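Local structure of cytochrome c' (Rubrivivax gelatinosus, 1JAF) at residues E10-A15 with T57-G62. The protein carries a covalently bound high-spin heme c with no sixth iron ligand and shows electron transfer activity, though its exact function is not known. Numbering follows the deposited sequence.
Sequences EYRQSA and TAFGPG. With HEM (protoporphyrin IX containing Fe), chain C.
T57 meets Y11 through a water in this contact of the four-helix-bundle cytochrome c' fold, where helix 5-30 packs on the loop after helix 38-53. The water lies 3.0 Å from Y11 OH and donates to T57 OG1. T57 OG1 also bonds to L54 O, and Y11 OH to H22 of the second subunit. This part of the contact therefore borders the subunit interface.

A58 is buried. Its methyl carbon CB sits 3.8 Å from Y11 CD2 and packs equally close to CB of R12. The Y11 ring reaches it with CG anti to the backbone N (chi1 177°). A58 O takes a hydrogen bond from R12 NH1 at 2.8 Å. The bond lies in the carbonyl plane and in the guanidinium plane, with an N-H...O angle of 161°.

F59 lies flat on one face of that guanidinium. The planes are 4° apart and the centres 4.3 Å, a cation-pi stack. R12 CD adds a CH-pi contact over the same ring, 3.8 Å from its centroid. F82 and V75 also touch F59.

The stack, the A58 bond and the heme bonds together fix the rotation of the guanidinium. R12 and Q13 are heme-binding residues, and each holds one oxygen of the same propionate. The positive charge of R12 would probably favour the ionised propionate. R12 NH2 also donates to heme O1D, and to T63 O and T69 OG1. Q13 NE2 bonds to heme O2D, while R12 NE donates to heme O1D at 2.9 Å.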
ATOM      1  N   GLU A  10      33.435  -1.642 -12.790  1.00 29.00           N
ATOM      2  CA  GLU A  10      32.284  -2.495 -13.049  1.00 33.13           C
ATOM      3  C   GLU A  10      31.641  -2.988 -11.763  1.00 30.42           C
ATOM      4  O   GLU A  10      30.440  -3.215 -11.711  1.00 31.89           O
ATOM      5  CB  GLU A  10      32.684  -3.701 -13.871  1.00 41.30           C
ATOM      6  CG  GLU A  10      32.872  -3.411 -15.323  1.00 59.22           C
ATOM      7  CD  GLU A  10      32.633  -4.645 -16.145  1.00 71.06           C
ATOM      8  OE1 GLU A  10      31.444  -5.013 -16.323  1.00 76.21           O
ATOM      9  OE2 GLU A  10      33.629  -5.266 -16.584  1.00 77.87           O
ATOM     10  N   TYR A  11      32.457  -3.204 -10.740  1.00 27.81           N
ATOM     11  CA  TYR A  11      31.971  -3.673  -9.448  1.00 25.28           C
ATOM     12  C   TYR A  11      31.073  -2.630  -8.801  1.00 24.94           C
ATOM     13  O   TYR A  11      29.959  -2.932  -8.372  1.00 28.34           O
ATOM     14  CB  TYR A  11      33.153  -3.953  -8.527  1.00 23.30           C
ATOM     15  CG  TYR A  11      32.764  -4.384  -7.142  1.00 22.41           C
ATOM     16  CD1 TYR A  11      32.525  -5.721  -6.860  1.00 17.49           C
ATOM     17  CD2 TYR A  11      32.659  -3.463  -6.096  1.00 19.72           C
ATOM     18  CE1 TYR A  11      32.199  -6.129  -5.575  1.00 18.86           C
ATOM     19  CE2 TYR A  11      32.328  -3.872  -4.803  1.00 15.72           C
ATOM     20  CZ  TYR A  11      32.106  -5.207  -4.557  1.00 16.73           C
ATOM     21  OH  TYR A  11      31.818  -5.650  -3.293  1.00 22.01           O
ATOM     22  N   ARG A  12      31.551  -1.398  -8.728  1.00 24.55           N
ATOM     23  CA  ARG A  12      30.774  -0.337  -8.114  1.00 23.47           C
ATOM     24  C   ARG A  12      29.507   0.005  -8.897  1.00 23.51           C
ATOM     25  O   ARG A  12      28.449   0.274  -8.306  1.00 26.10           O
ATOM     26  CB  ARG A  12      31.639   0.900  -7.871  1.00 23.88           C
ATOM     27  CG  ARG A  12      32.124   1.609  -9.116  1.00 20.97           C
ATOM     28  CD  ARG A  12      33.231   2.578  -8.722  1.00 23.15           C
ATOM     29  NE  ARG A  12      33.587   3.508  -9.789  1.00 26.00           N
ATOM     30  CZ  ARG A  12      34.794   4.042  -9.942  1.00 25.88           C
ATOM     31  NH1 ARG A  12      35.768   3.732  -9.104  1.00 25.05           N
ATOM     32  NH2 ARG A  12      35.028   4.890 -10.931  1.00 23.24           N
ATOM     33  N   GLN A  13      29.583  -0.024 -10.221  1.00 21.86           N
ATOM     34  CA  GLN A  13      28.404   0.270 -11.037  1.00 22.04           C
ATOM     35  C   GLN A  13      27.319  -0.789 -10.807  1.00 22.92           C
ATOM     36  O   GLN A  13      26.138  -0.478 -10.627  1.00 25.90           O
ATOM     37  CB  GLN A  13      28.780   0.340 -12.517  1.00 23.28           C
ATOM     38  CG  GLN A  13      29.757   1.473 -12.847  1.00 28.59           C
ATOM     39  CD  GLN A  13      30.059   1.599 -14.332  1.00 33.09           C
ATOM     40  OE1 GLN A  13      29.898   0.646 -15.091  1.00 41.69           O
ATOM     41  NE2 GLN A  13      30.516   2.772 -14.751  1.00 33.17           N
ATOM     42  N   SER A  14      27.735  -2.044 -10.733  1.00 24.43           N
ATOM     43  CA  SER A  14      26.821  -3.152 -10.522  1.00 19.92           C
ATOM     44  C   SER A  14      26.179  -3.065  -9.158  1.00 20.51           C
ATOM     45  O   SER A  14      24.984  -3.337  -9.007  1.00 23.64           O
ATOM     46  CB  SER A  14      27.577  -4.451 -10.671  1.00 20.90           C
ATOM     47  OG  SER A  14      28.188  -4.473 -11.942  1.00 21.32           O
ATOM     48  N   ALA A  15      26.965  -2.697  -8.156  1.00 20.34           N
ATOM     49  CA  ALA A  15      26.429  -2.566  -6.807  1.00 18.16           C
ATOM     50  C   ALA A  15      25.372  -1.467  -6.777  1.00 19.15           C
ATOM     51  O   ALA A  15      24.286  -1.667  -6.243  1.00 19.85           O
ATOM     52  CB  ALA A  15      27.533  -2.264  -5.840  1.00 16.29           C
ATOM     53  N   THR A  57      33.972   0.837  -1.507  1.00 43.79           N
ATOM     54  CA  THR A  57      35.325   0.307  -1.359  1.00 43.27           C
ATOM     55  C   THR A  57      36.022   0.272  -2.731  1.00 41.97           C
ATOM     56  O   THR A  57      37.241   0.111  -2.828  1.00 42.88           O
ATOM     57  CB  THR A  57      35.291  -1.113  -0.786  1.00 44.48           C
ATOM     58  OG1 THR A  57      34.736  -2.010  -1.756  1.00 44.07           O
ATOM     59  CG2 THR A  57      34.432  -1.150   0.475  1.00 43.79           C
ATOM     60  N   ALA A  58      35.237   0.470  -3.785  1.00 39.08           N
ATOM     61  CA  ALA A  58      35.730   0.429  -5.154  1.00 35.91           C
ATOM     62  C   ALA A  58      36.040   1.791  -5.781  1.00 36.05           C
ATOM     63  O   ALA A  58      35.888   1.968  -6.986  1.00 36.20           O
ATOM     64  CB  ALA A  58      34.738  -0.334  -6.014  1.00 31.76           C
ATOM     65  N   PHE A  59      36.466   2.758  -4.979  1.00 38.27           N
ATOM     66  CA  PHE A  59      36.790   4.076  -5.519  1.00 39.97           C
ATOM     67  C   PHE A  59      38.260   4.427  -5.284  1.00 44.29           C
ATOM     68  O   PHE A  59      38.616   5.594  -5.113  1.00 45.85           O
ATOM     69  CB  PHE A  59      35.882   5.140  -4.907  1.00 31.95           C
ATOM     70  CG  PHE A  59      34.522   5.205  -5.532  1.00 28.74           C
ATOM     71  CD1 PHE A  59      34.318   5.946  -6.687  1.00 25.11           C
ATOM     72  CD2 PHE A  59      33.444   4.534  -4.969  1.00 25.97           C
ATOM     73  CE1 PHE A  59      33.059   6.026  -7.273  1.00 23.36           C
ATOM     74  CE2 PHE A  59      32.180   4.605  -5.544  1.00 21.04           C
ATOM     75  CZ  PHE A  59      31.989   5.352  -6.704  1.00 20.99           C
ATOM     76  N   GLY A  60      39.110   3.404  -5.273  1.00 46.98           N
ATOM     77  CA  GLY A  60      40.527   3.605  -5.048  1.00 49.47           C
ATOM     78  C   GLY A  60      41.203   4.418  -6.128  1.00 54.47           C
ATOM     79  O   GLY A  60      40.640   4.635  -7.203  1.00 54.61           O
ATOM     80  N   PRO A  61      42.441   4.860  -5.882  1.00 56.90           N
ATOM     81  CA  PRO A  61      43.195   5.660  -6.848  1.00 56.78           C
ATOM     82  C   PRO A  61      43.372   4.912  -8.160  1.00 58.13           C
ATOM     83  O   PRO A  61      43.503   3.685  -8.177  1.00 60.26           O
ATOM     84  CB  PRO A  61      44.526   5.873  -6.139  1.00 58.72           C
ATOM     85  CG  PRO A  61      44.681   4.606  -5.339  1.00 59.99           C
ATOM     86  CD  PRO A  61      43.300   4.445  -4.758  1.00 60.27           C
ATOM     87  N   GLY A  62      43.324   5.646  -9.261  1.00 57.29           N
ATOM     88  CA  GLY A  62      43.492   5.014 -10.551  1.00 59.47           C
ATOM     89  C   GLY A  62      42.223   4.479 -11.177  1.00 59.47           C
ATOM     90  O   GLY A  62      42.234   4.112 -12.354  1.00 63.66           O
TER
HETATM   91  CHA HEM C 130      26.283   5.585  -9.912  1.00 20.61           C
HETATM   92  CHB HEM C 130      22.111   4.920  -7.716  1.00 16.68           C
HETATM   93  CHC HEM C 130      23.952   6.608  -3.717  1.00 18.70           C
HETATM   94  CHD HEM C 130      27.906   7.894  -6.038  1.00 23.25           C
HETATM   95  C1A HEM C 130      25.012   5.190  -9.610  1.00 21.96           C
HETATM   96  C2A HEM C 130      24.167   4.448 -10.531  1.00 21.18           C
HETATM   97  C3A HEM C 130      22.979   4.311  -9.919  1.00 18.80           C
HETATM   98  C4A HEM C 130      23.103   4.963  -8.640  1.00 19.19           C
HETATM   99  CMA HEM C 130      21.798   3.571 -10.496  1.00 12.66           C
HETATM  100  CAA HEM C 130      24.409   3.997 -11.957  1.00 26.43           C
HETATM  101  CBA HEM C 130      25.345   2.822 -12.136  1.00 30.07           C
HETATM  102  CGA HEM C 130      25.500   2.430 -13.586  1.00 39.92           C
HETATM  103  O1A HEM C 130      25.855   3.299 -14.407  1.00 49.40           O
HETATM  104  O2A HEM C 130      25.263   1.255 -13.915  1.00 45.90           O
HETATM  105  C1B HEM C 130      22.228   5.358  -6.438  1.00 19.49           C
HETATM  106  C2B HEM C 130      21.203   5.186  -5.431  1.00 16.63           C
HETATM  107  C3B HEM C 130      21.737   5.623  -4.269  1.00 20.31           C
HETATM  108  C4B HEM C 130      23.085   6.067  -4.604  1.00 20.18           C
HETATM  109  CMB HEM C 130      19.780   4.699  -5.626  1.00 18.68           C
HETATM  110  CAB HEM C 130      21.182   5.829  -2.875  1.00 23.59           C
HETATM  111  CBB HEM C 130      20.435   4.618  -2.304  1.00 21.08           C
HETATM  112  C1C HEM C 130      25.162   7.149  -3.999  1.00 20.14           C
HETATM  113  C2C HEM C 130      25.964   7.834  -2.992  1.00 21.37           C
HETATM  114  C3C HEM C 130      27.114   8.217  -3.614  1.00 22.64           C
HETATM  115  C4C HEM C 130      26.953   7.772  -5.024  1.00 24.23           C
HETATM  116  CMC HEM C 130      25.609   8.117  -1.533  1.00 22.98           C
HETATM  117  CAC HEM C 130      28.309   9.089  -3.160  1.00 26.94           C
HETATM  118  CBC HEM C 130      28.824   9.117  -1.728  1.00 19.51           C
HETATM  119  C1D HEM C 130      27.781   7.421  -7.331  1.00 24.22           C
HETATM  120  C2D HEM C 130      28.829   7.487  -8.351  1.00 21.62           C
HETATM  121  C3D HEM C 130      28.391   6.754  -9.397  1.00 22.31           C
HETATM  122  C4D HEM C 130      27.060   6.311  -9.063  1.00 22.71           C
HETATM  123  CMD HEM C 130      30.088   8.303  -8.358  1.00 21.45           C
HETATM  124  CAD HEM C 130      29.163   6.429 -10.646  1.00 27.51           C
HETATM  125  CBD HEM C 130      29.962   5.142 -10.613  1.00 27.89           C
HETATM  126  CGD HEM C 130      30.737   4.925 -11.894  1.00 30.98           C
HETATM  127  O1D HEM C 130      31.964   4.708 -11.822  1.00 30.88           O
HETATM  128  O2D HEM C 130      30.123   4.990 -12.980  1.00 28.95           O
HETATM  129  NA  HEM C 130      24.344   5.512  -8.444  1.00 19.35           N
HETATM  130  NB  HEM C 130      23.373   5.939  -5.936  1.00 22.93           N
HETATM  131  NC  HEM C 130      25.725   7.167  -5.248  1.00 20.67           N
HETATM  132  ND  HEM C 130      26.673   6.725  -7.797  1.00 22.62           N
HETATM  133 FE   HEM C 130      24.942   6.551  -6.918  1.00 25.76          FE
HETATM  134  O   HOH W   1      34.238  -5.152  -1.527  1.00 36.20           O